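Local coordinates for protein mandelate racemase/muconate lactonizing enzyme (Polaromonas sp., PDB 2OG9) that probably abstracts the proton alpha to a carboxylate, as a racemase of the mandelate racemase branch of the enolase superfamily, at residues L192-A195 against R196-V200; Q217-R220 against P221-Q224; R228-E231 against P232-L235; H273-L276 against I277-R280. One frame throughout, in Å; residues are numbered along the deposited sequence.

Contact 1 of 4, residues L192-A195 against R196-V200; sequences LDIA and RVTAV
R196 lays the start of its side chain over the carbonyl of L192, one helical turn back, with CG 3.3 Å from L192 O, the oxygen that also accepts from R196 N at 2.8 Å. The chain bends about CG-CD (chi3 66°), carrying the guanidinium away from the helix axis to the backbone oxygen of T161. The carboxylate of D193 is not its mate: D193 OD1 stays 4.9 Å from R196 NE, and D193 OD2 instead accepts from the backbone N of G186. Putting an alanine here would probably leave T161 O without this donor and open a gap beside I163 and L166.

A second theme is played by T198, whose hydroxyl turns back along the helix. With OG1 beside its own backbone N (chi1 -61°), T198 OG1 donates to I194 O at 2.5 Å, a very short bond. T198 N reaches the same I194 O at 3.0 Å from the opposite face of the carbonyl plane, so two donors from one residue grip one oxygen.

V197 sets CG2 3.3 Å from D193 O. The whole turn belongs to helix 190-204 of the TIM barrel, in the beta-alpha-beta crossover between strands 181-184 and 210-213; V197 and V200 pack on L183 of the first strand, I194 and V197 face helix 220-230, and R196, A199 and V200 meet helix 163-175.

Contact 2 of 4, residues Q217-R220 against P221-Q224; sequences QWDR and PTAQ
D219 is the N-cap of helix 220-230, and its side chain takes the backbone N-H of T222 in the classic capping bond. The torsion explains the reach: chi1 of 52° tucks CG between the backbone N and the carbonyl carbon, which brings D219 OD1 to 2.7 Å from T222 N, met nearly along the C-O axis. T222 adds its hydroxyl, OG1 lying 2.8 Å from D219 OD1 but arriving from above the carboxylate plane, 42° out of it. One carboxylate oxygen thus holds two donors of the same residue.

The other branch of T222 serves a different purpose. The T222 and W218 side chains cross at about a right angle, T222 CG2 coming obliquely to within 3.6 Å of W218 CD1, while W218 CB rests 3.8 Å from A223 CB. This apolar side continues onto M226 and F230 of the same helix.

R220 stretches out from CG to NE and forms a salt bridge with D246, while R220 O accepts from Q224 N at 3.0 Å. Q224 bends at chi2 (72°); its amide nitrogen bonds D258 of the second subunit, and a water donates both to Q224 OE1 at 3.0 Å and to R220 O at 2.6 Å.

Contact 3 of 4, residues R228-E231 against P232-L235; sequences RIFE and PFNL
F230 turns its ring edge toward the face of F233 in an offset edge-to-face pair where helix 220-230 runs out through a short 3-10 turn and the TIM-barrel chain heads for strand 238-239. The ring centroids lie 5.6 Å apart with the planes at 68°, and the closest carbons are F230 CD1 and F233 CD2, at 3.8 Å. From the other end of the turn L235 brings CD1 to 4.0 Å from F230 CG, meeting that ring obliquely. F230 is therefore approached by side chains three and five residues on, and this is the tightly packed part: V197 of helix 190-204 touches both rings, W218 adds to F230, and L235 continues onto L210 and V212 of strand 210-213. P232 has no N-H to give, so the turn itself is closed by F233 N, which bonds F230 O at 2.9 Å from above the carbonyl plane.

The solvent side carries the exposed residues I229, P232 and N234 and is more loosely joined: N234 N makes only a long bond of 3.3 Å to E231 O. N234, with a positive phi of 58°, packs against R225 of the third subunit. E231 bends at chi2 (-78°), and its carboxylate accepts from T259 OG1 and from the backbone N of D258 of its own chain. R228 NE forms a salt bridge with D258 of the second subunit.

A water links F230 O, already bonded by F233 N, to L235 N, donating to F230 O at 2.8 Å and accepting from L235 N at 2.7 Å.

Contact 4 of 4, residues H273-L276 against I277-R280; sequences HGDL and IRHR
Helix 270-278 ends in a Schellman motif, in which R280 takes a positive phi of 59° and sends its N back to I277 O at 3.0 Å, after a last turn whose i to i+4 bonds run from I277 N to H273 O, R278 N to G274 O and H279 N to D275 O. D275 is the hub of the side chains here. Its CG stands anti to the backbone N (chi1 -162°), which lays the carboxylate alongside R278, both pointing the same way. R278 NH2 meets D275 OD1 at 2.9 Å on the syn side in a salt bridge, the two planar groups turned 44° apart; the bond from R278 NE to the same oxygen is long, at 3.4 Å, and weak. The other oxygen, OD2, accepts from ND1 of H247, so the two carboxylate oxygens serve different neighbours. With an alanine in place of D275, R278 would probably lose its charge partner and swing more freely, while H247 would be left without its acceptor.

On the apolar flank I277, L276 and H273 all pack on L285 of strand 284-285; I277 also meets L304, and L276 and H273 meet L267. The helix is the crossover between strands 261-263 and 284-285 in a beta-alpha-beta unit of the TIM barrel.

H279 closes the turn with its ring. H279 ND1 donates to D275 O at 2.9 Å, the acceptor lying near the ring plane; H279 N reaches the same oxygen from the opposite face of the carbonyl at 3.1 Å, so two donors of one residue share it.

Overall arrangement
All four contacts are local turns of helices around the TIM barrel, with buried parts (V197, W218, F230, L235, H273, L276) and exposed ones (T198, P232, N234, R278). Contacts 2 and 3 hold the two ends of helix 220-230 and meet where W218 packs on F230; contact 1, midway along helix 190-204, packs against contact 3. Contact 4 stands apart on helix 270-278 and lies nearest the chain centre, about 19 Å from it centre to centre. Chemistry follows position: backbone and hydroxyl bonding in mid-helix, a carboxylate cap at a helix start, aromatic packing at one helix end, a salt bridge with an imidazole bond at another. Contacts 2, 3 and 4 also reach neighbouring subunits; contact 1 does not.

Contact 1 of 4, residues L192-A195 against R196-V200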
loop_
_atom_site.group_PDB
_atom_site.type_symbol
_atom_site.label_atom_id
_atom_site.label_comp_id
_atom_site.label_asym_id
_atom_site.label_seq_id
_atom_site.Cartn_x
_atom_site.Cartn_y
_atom_site.Cartn_z
ATOM N N LEU A 192 19.691 -21.174 30.550
ATOM C CA LEU A 192 20.910 -21.925 30.276
ATOM C C LEU A 192 21.689 -21.307 29.121
ATOM O O LEU A 192 22.892 -21.071 29.233
ATOM C CB LEU A 192 20.580 -23.385 29.949
ATOM C CG LEU A 192 20.685 -24.411 31.082
ATOM C CD1 LEU A 192 22.143 -24.541 31.507
ATOM C CD2 LEU A 192 19.813 -23.992 32.259
ATOM N N ASP A 193 21.004 -21.049 28.009
ATOM C CA ASP A 193 21.661 -20.452 26.853
ATOM C C ASP A 193 22.305 -19.136 27.256
ATOM O O ASP A 193 23.485 -18.907 26.998
ATOM C CB ASP A 193 20.664 -20.205 25.722
ATOM C CG ASP A 193 20.073 -21.487 25.174
ATOM O OD1 ASP A 193 20.816 -22.480 25.054
ATOM O OD2 ASP A 193 18.868 -21.496 24.848
ATOM N N ILE A 194 21.525 -18.275 27.900
ATOM C CA ILE A 194 22.029 -16.981 28.332
ATOM C C ILE A 194 23.280 -17.152 29.190
ATOM O O ILE A 194 24.219 -16.363 29.102
ATOM C CB ILE A 194 20.959 -16.211 29.133
ATOM C CG1 ILE A 194 19.708 -16.032 28.269
ATOM C CG2 ILE A 194 21.498 -14.852 29.557
ATOM C CD1 ILE A 194 18.601 -15.253 28.940
ATOM N N ALA A 195 23.287 -18.193 30.016
ATOM C CA ALA A 195 24.424 -18.474 30.884
ATOM C C ALA A 195 25.621 -18.920 30.047
ATOM O O ALA A 195 26.734 -18.408 30.212
ATOM C CB ALA A 195 24.054 -19.560 31.892
ATOM N N ARG A 196 25.385 -19.875 29.154
ATOM C CA ARG A 196 26.433 -20.397 28.287
ATOM C C ARG A 196 27.057 -19.304 27.422
ATOM O O ARG A 196 28.282 -19.233 27.291
ATOM C CB ARG A 196 25.868 -21.515 27.404
ATOM C CG ARG A 196 25.468 -22.756 28.190
ATOM C CD ARG A 196 24.576 -23.690 27.382
ATOM N NE ARG A 196 25.250 -24.282 26.228
ATOM C CZ ARG A 196 26.260 -25.142 26.307
ATOM N NH1 ARG A 196 26.725 -25.515 27.494
ATOM N NH2 ARG A 196 26.803 -25.634 25.200
ATOM N N VAL A 197 26.218 -18.453 26.834
ATOM C CA VAL A 197 26.710 -17.365 25.991
ATOM C C VAL A 197 27.482 -16.357 26.834
ATOM O O VAL A 197 28.506 -15.828 26.400
ATOM C CB VAL A 197 25.549 -16.635 25.266
ATOM C CG1 VAL A 197 26.088 -15.447 24.479
ATOM C CG2 VAL A 197 24.835 -17.597 24.331
ATOM N N THR A 198 26.987 -16.090 28.041
ATOM C CA THR A 198 27.653 -15.153 28.939
ATOM C C THR A 198 29.031 -15.709 29.277
ATOM O O THR A 198 30.023 -14.976 29.297
ATOM C CB THR A 198 26.856 -14.957 30.251
ATOM O OG1 THR A 198 25.562 -14.423 29.951
ATOM C CG2 THR A 198 27.586 -13.994 31.185
ATOM N N ALA A 199 29.076 -17.015 29.529
ATOM C CA ALA A 199 30.313 -17.708 29.874
ATOM C C ALA A 199 31.322 -17.660 28.733
ATOM O O ALA A 199 32.515 -17.446 28.958
ATOM C CB ALA A 199 30.010 -19.156 30.240
ATOM N N VAL A 200 30.843 -17.869 27.510
ATOM C CA VAL A 200 31.710 -17.840 26.339
ATOM C C VAL A 200 32.240 -16.428 26.121
ATOM O O VAL A 200 33.436 -16.231 25.883
ATOM C CB VAL A 200 30.955 -18.301 25.070
ATOM C CG1 VAL A 200 31.849 -18.165 23.847
ATOM C CG2 VAL A 200 30.513 -19.744 25.229
#

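Contact 2 of 4, residues Q217-R220 against P221-Q224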
loop_
_atom_site.group_PDB
_atom_site.type_symbol
_atom_site.label_atom_id
_atom_site.label_comp_id
_atom_site.label_asym_id
_atom_site.label_seq_id
_atom_site.Cartn_x
_atom_site.Cartn_y
_atom_site.Cartn_z
ATOM N N GLN A 217 13.919 -23.158 16.936
ATOM C CA GLN A 217 13.350 -23.686 18.175
ATOM C C GLN A 217 12.407 -22.771 18.951
ATOM O O GLN A 217 11.664 -23.238 19.814
ATOM C CB GLN A 217 14.471 -24.142 19.114
ATOM C CG GLN A 217 15.271 -25.330 18.610
ATOM C CD GLN A 217 14.388 -26.470 18.143
ATOM O OE1 GLN A 217 13.990 -26.528 16.976
ATOM N NE2 GLN A 217 14.060 -27.377 19.059
ATOM N N TRP A 218 12.425 -21.477 18.655
ATOM C CA TRP A 218 11.575 -20.543 19.384
ATOM C C TRP A 218 10.259 -20.176 18.710
ATOM O O TRP A 218 10.187 -20.076 17.485
ATOM C CB TRP A 218 12.329 -19.242 19.651
ATOM C CG TRP A 218 13.587 -19.374 20.444
ATOM C CD1 TRP A 218 13.820 -20.235 21.480
ATOM C CD2 TRP A 218 14.747 -18.538 20.346
ATOM N NE1 TRP A 218 15.051 -19.981 22.037
ATOM C CE2 TRP A 218 15.641 -18.945 21.362
ATOM C CE3 TRP A 218 15.115 -17.481 19.501
ATOM C CZ2 TRP A 218 16.885 -18.330 21.557
ATOM C CZ3 TRP A 218 16.353 -16.868 19.695
ATOM C CH2 TRP A 218 17.222 -17.296 20.717
ATOM N N ASP A 219 9.211 -19.979 19.510
ATOM C CA ASP A 219 7.942 -19.535 18.945
ATOM C C ASP A 219 8.063 -18.011 18.978
ATOM O O ASP A 219 8.994 -17.486 19.589
ATOM C CB ASP A 219 6.732 -20.019 19.767
ATOM C CG ASP A 219 6.838 -19.691 21.248
ATOM O OD1 ASP A 219 7.344 -18.608 21.605
ATOM O OD2 ASP A 219 6.387 -20.524 22.065
ATOM N N ARG A 220 7.156 -17.294 18.324
ATOM C CA ARG A 220 7.260 -15.837 18.311
ATOM C C ARG A 220 7.455 -15.198 19.681
ATOM O O ARG A 220 8.339 -14.365 19.854
ATOM C CB ARG A 220 6.054 -15.220 17.608
ATOM C CG ARG A 220 6.086 -15.408 16.105
ATOM C CD ARG A 220 4.953 -14.661 15.456
ATOM N NE ARG A 220 4.906 -14.874 14.017
ATOM C CZ ARG A 220 3.940 -14.405 13.239
ATOM N NH1 ARG A 220 2.951 -13.694 13.772
ATOM N NH2 ARG A 220 3.946 -14.662 11.940
ATOM N N PRO A 221 6.633 -15.576 20.675
ATOM C CA PRO A 221 6.780 -14.993 22.012
ATOM C C PRO A 221 8.167 -15.244 22.620
ATOM O O PRO A 221 8.801 -14.330 23.146
ATOM C CB PRO A 221 5.671 -15.680 22.808
ATOM C CG PRO A 221 4.605 -15.872 21.784
ATOM C CD PRO A 221 5.401 -16.380 20.591
ATOM N N THR A 222 8.636 -16.484 22.541
ATOM C CA THR A 222 9.938 -16.823 23.106
ATOM C C THR A 222 11.070 -16.104 22.370
ATOM O O THR A 222 11.975 -15.554 22.999
ATOM C CB THR A 222 10.180 -18.348 23.076
ATOM O OG1 THR A 222 9.117 -19.011 23.776
ATOM C CG2 THR A 222 11.497 -18.698 23.753
ATOM N N ALA A 223 11.013 -16.094 21.040
ATOM C CA ALA A 223 12.045 -15.421 20.254
ATOM C C ALA A 223 12.109 -13.952 20.645
ATOM O O ALA A 223 13.188 -13.372 20.756
ATOM C CB ALA A 223 11.746 -15.551 18.761
ATOM N N GLN A 224 10.941 -13.354 20.853
ATOM C CA GLN A 224 10.853 -11.950 21.231
ATOM C C GLN A 224 11.622 -11.678 22.523
ATOM O O GLN A 224 12.405 -10.732 22.602
ATOM C CB GLN A 224 9.385 -11.559 21.419
ATOM C CG GLN A 224 9.139 -10.065 21.551
ATOM C CD GLN A 224 9.336 -9.325 20.240
ATOM O OE1 GLN A 224 9.110 -9.879 19.166
ATOM N NE2 GLN A 224 9.737 -8.062 20.324
HETATM O O HOH W 1 9.325 -21.643 22.049
HETATM O O HOH W 2 8.326 -12.543 18.021
#

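Contact 3 of 4, residues R228-E231 against P232-L235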
loop_
_atom_site.group_PDB
_atom_site.type_symbol
_atom_site.label_atom_id
_atom_site.label_comp_id
_atom_site.label_asym_id
_atom_site.label_seq_id
_atom_site.Cartn_x
_atom_site.Cartn_y
_atom_site.Cartn_z
ATOM N N ARG A 228 15.480 -9.891 22.998
ATOM C CA ARG A 228 15.544 -8.749 23.904
ATOM C C ARG A 228 16.744 -8.890 24.841
ATOM O O ARG A 228 17.530 -7.960 25.012
ATOM C CB ARG A 228 14.256 -8.667 24.731
ATOM C CG ARG A 228 14.205 -7.504 25.719
ATOM C CD ARG A 228 14.241 -6.162 25.003
ATOM N NE ARG A 228 13.060 -5.959 24.168
ATOM C CZ ARG A 228 12.940 -4.985 23.270
ATOM N NH1 ARG A 228 13.932 -4.121 23.090
ATOM N NH2 ARG A 228 11.833 -4.880 22.543
ATOM N N ILE A 229 16.871 -10.066 25.442
ATOM C CA ILE A 229 17.956 -10.344 26.372
ATOM C C ILE A 229 19.325 -10.295 25.698
ATOM O O ILE A 229 20.279 -9.766 26.264
ATOM C CB ILE A 229 17.765 -11.731 27.028
ATOM C CG1 ILE A 229 16.444 -11.758 27.803
ATOM C CG2 ILE A 229 18.930 -12.033 27.959
ATOM C CD1 ILE A 229 16.025 -13.141 28.258
ATOM N N PHE A 230 19.418 -10.832 24.485
ATOM C CA PHE A 230 20.685 -10.856 23.758
ATOM C C PHE A 230 21.160 -9.505 23.232
ATOM O O PHE A 230 22.337 -9.352 22.910
ATOM C CB PHE A 230 20.613 -11.843 22.586
ATOM C CG PHE A 230 20.741 -13.288 22.989
ATOM C CD1 PHE A 230 21.793 -13.710 23.800
ATOM C CD2 PHE A 230 19.828 -14.234 22.531
ATOM C CE1 PHE A 230 21.934 -15.056 24.151
ATOM C CE2 PHE A 230 19.959 -15.580 22.872
ATOM C CZ PHE A 230 21.016 -15.991 23.684
ATOM N N GLU A 231 20.260 -8.529 23.143
ATOM C CA GLU A 231 20.613 -7.205 22.626
ATOM C C GLU A 231 21.919 -6.616 23.163
ATOM O O GLU A 231 22.756 -6.152 22.390
ATOM C CB GLU A 231 19.476 -6.204 22.885
ATOM C CG GLU A 231 18.295 -6.298 21.928
ATOM C CD GLU A 231 18.560 -5.644 20.576
ATOM O OE1 GLU A 231 19.409 -6.147 19.811
ATOM O OE2 GLU A 231 17.913 -4.619 20.278
ATOM N N PRO A 232 22.107 -6.611 24.496
ATOM C CA PRO A 232 23.336 -6.058 25.079
ATOM C C PRO A 232 24.609 -6.785 24.650
ATOM O O PRO A 232 25.693 -6.199 24.642
ATOM C CB PRO A 232 23.092 -6.180 26.584
ATOM C CG PRO A 232 21.607 -6.108 26.699
ATOM C CD PRO A 232 21.159 -6.987 25.557
ATOM N N PHE A 233 24.467 -8.060 24.301
ATOM C CA PHE A 233 25.594 -8.895 23.880
ATOM C C PHE A 233 26.294 -8.438 22.604
ATOM O O PHE A 233 27.459 -8.769 22.384
ATOM C CB PHE A 233 25.125 -10.339 23.689
ATOM C CG PHE A 233 24.992 -11.115 24.967
ATOM C CD1 PHE A 233 26.073 -11.831 25.474
ATOM C CD2 PHE A 233 23.789 -11.132 25.666
ATOM C CE1 PHE A 233 25.956 -12.559 26.660
ATOM C CE2 PHE A 233 23.660 -11.854 26.851
ATOM C CZ PHE A 233 24.746 -12.569 27.349
ATOM N N ASN A 234 25.591 -7.688 21.760
ATOM C CA ASN A 234 26.163 -7.222 20.497
ATOM C C ASN A 234 26.623 -8.387 19.627
ATOM O O ASN A 234 27.742 -8.387 19.105
ATOM C CB ASN A 234 27.347 -6.283 20.739
ATOM C CG ASN A 234 26.918 -4.917 21.222
ATOM O OD1 ASN A 234 25.958 -4.341 20.711
ATOM N ND2 ASN A 234 27.639 -4.381 22.201
ATOM N N LEU A 235 25.759 -9.384 19.480
ATOM C CA LEU A 235 26.079 -10.546 18.665
ATOM C C LEU A 235 26.113 -10.124 17.203
ATOM O O LEU A 235 25.482 -9.138 16.825
ATOM C CB LEU A 235 25.016 -11.628 18.844
ATOM C CG LEU A 235 24.790 -12.188 20.248
ATOM C CD1 LEU A 235 23.583 -13.114 20.214
ATOM C CD2 LEU A 235 26.040 -12.924 20.726
HETATM O O HOH W 3 23.199 -8.937 20.279
#

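Contact 4 of 4, residues H273-L276 against I277-R280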
loop_
_atom_site.group_PDB
_atom_site.type_symbol
_atom_site.label_atom_id
_atom_site.label_comp_id
_atom_site.label_asym_id
_atom_site.label_seq_id
_atom_site.Cartn_x
_atom_site.Cartn_y
_atom_site.Cartn_z
ATOM N N HIS A 273 13.442 -17.506 -1.356
ATOM C CA HIS A 273 14.332 -16.450 -0.878
ATOM C C HIS A 273 13.751 -15.102 -1.272
ATOM O O HIS A 273 13.885 -14.113 -0.544
ATOM C CB HIS A 273 15.733 -16.611 -1.482
ATOM C CG HIS A 273 16.591 -17.590 -0.747
ATOM N ND1 HIS A 273 17.309 -17.251 0.380
ATOM C CD2 HIS A 273 16.803 -18.913 -0.944
ATOM C CE1 HIS A 273 17.924 -18.323 0.847
ATOM N NE2 HIS A 273 17.633 -19.345 0.061
ATOM N N GLY A 274 13.098 -15.069 -2.427
ATOM C CA GLY A 274 12.493 -13.835 -2.888
ATOM C C GLY A 274 11.390 -13.408 -1.939
ATOM O O GLY A 274 11.235 -12.226 -1.647
ATOM N N ASP A 275 10.628 -14.377 -1.441
ATOM C CA ASP A 275 9.532 -14.084 -0.528
ATOM C C ASP A 275 10.101 -13.543 0.781
ATOM O O ASP A 275 9.607 -12.558 1.331
ATOM C CB ASP A 275 8.711 -15.353 -0.283
ATOM C CG ASP A 275 7.332 -15.056 0.278
ATOM O OD1 ASP A 275 6.633 -14.187 -0.288
ATOM O OD2 ASP A 275 6.946 -15.700 1.279
ATOM N N LEU A 276 11.156 -14.189 1.266
ATOM C CA LEU A 276 11.822 -13.777 2.494
ATOM C C LEU A 276 12.321 -12.334 2.339
ATOM O O LEU A 276 12.147 -11.497 3.233
ATOM C CB LEU A 276 12.991 -14.733 2.773
ATOM C CG LEU A 276 13.818 -14.593 4.052
ATOM C CD1 LEU A 276 14.705 -15.827 4.232
ATOM C CD2 LEU A 276 14.664 -13.336 3.975
ATOM N N ILE A 277 12.922 -12.044 1.189
ATOM C CA ILE A 277 13.451 -10.713 0.899
ATOM C C ILE A 277 12.328 -9.685 0.762
ATOM O O ILE A 277 12.487 -8.534 1.157
ATOM C CB ILE A 277 14.306 -10.736 -0.398
ATOM C CG1 ILE A 277 15.578 -11.561 -0.153
ATOM C CG2 ILE A 277 14.647 -9.309 -0.846
ATOM C CD1 ILE A 277 16.419 -11.804 -1.411
ATOM N N ARG A 278 11.196 -10.105 0.207
ATOM C CA ARG A 278 10.054 -9.209 0.043
ATOM C C ARG A 278 9.558 -8.755 1.419
ATOM O O ARG A 278 9.150 -7.608 1.596
ATOM C CB ARG A 278 8.935 -9.927 -0.719
ATOM C CG ARG A 278 7.713 -9.068 -1.020
ATOM C CD ARG A 278 6.743 -9.806 -1.940
ATOM N NE ARG A 278 6.159 -10.989 -1.311
ATOM C CZ ARG A 278 5.219 -10.950 -0.370
ATOM N NH1 ARG A 278 4.748 -9.786 0.055
ATOM N NH2 ARG A 278 4.749 -12.078 0.147
ATOM N N HIS A 279 9.608 -9.658 2.395
ATOM C CA HIS A 279 9.180 -9.350 3.757
ATOM C C HIS A 279 10.239 -8.581 4.551
ATOM O O HIS A 279 9.952 -8.090 5.644
ATOM C CB HIS A 279 8.881 -10.635 4.543
ATOM C CG HIS A 279 7.581 -11.288 4.197
ATOM N ND1 HIS A 279 7.371 -11.950 3.007
ATOM C CD2 HIS A 279 6.431 -11.409 4.903
ATOM C CE1 HIS A 279 6.149 -12.452 2.996
ATOM N NE2 HIS A 279 5.558 -12.139 4.134
ATOM N N ARG A 280 11.452 -8.481 4.008
ATOM C CA ARG A 280 12.560 -7.831 4.710
ATOM C C ARG A 280 12.723 -8.624 6.011
ATOM O O ARG A 280 12.819 -8.067 7.100
ATOM C CB ARG A 280 12.238 -6.361 5.003
ATOM C CG ARG A 280 12.044 -5.529 3.743
ATOM C CD ARG A 280 11.651 -4.084 4.043
ATOM N NE ARG A 280 12.671 -3.376 4.812
ATOM C CZ ARG A 280 12.749 -2.051 4.913
ATOM N NH1 ARG A 280 11.865 -1.282 4.288
ATOM N NH2 ARG A 280 13.712 -1.495 5.638
#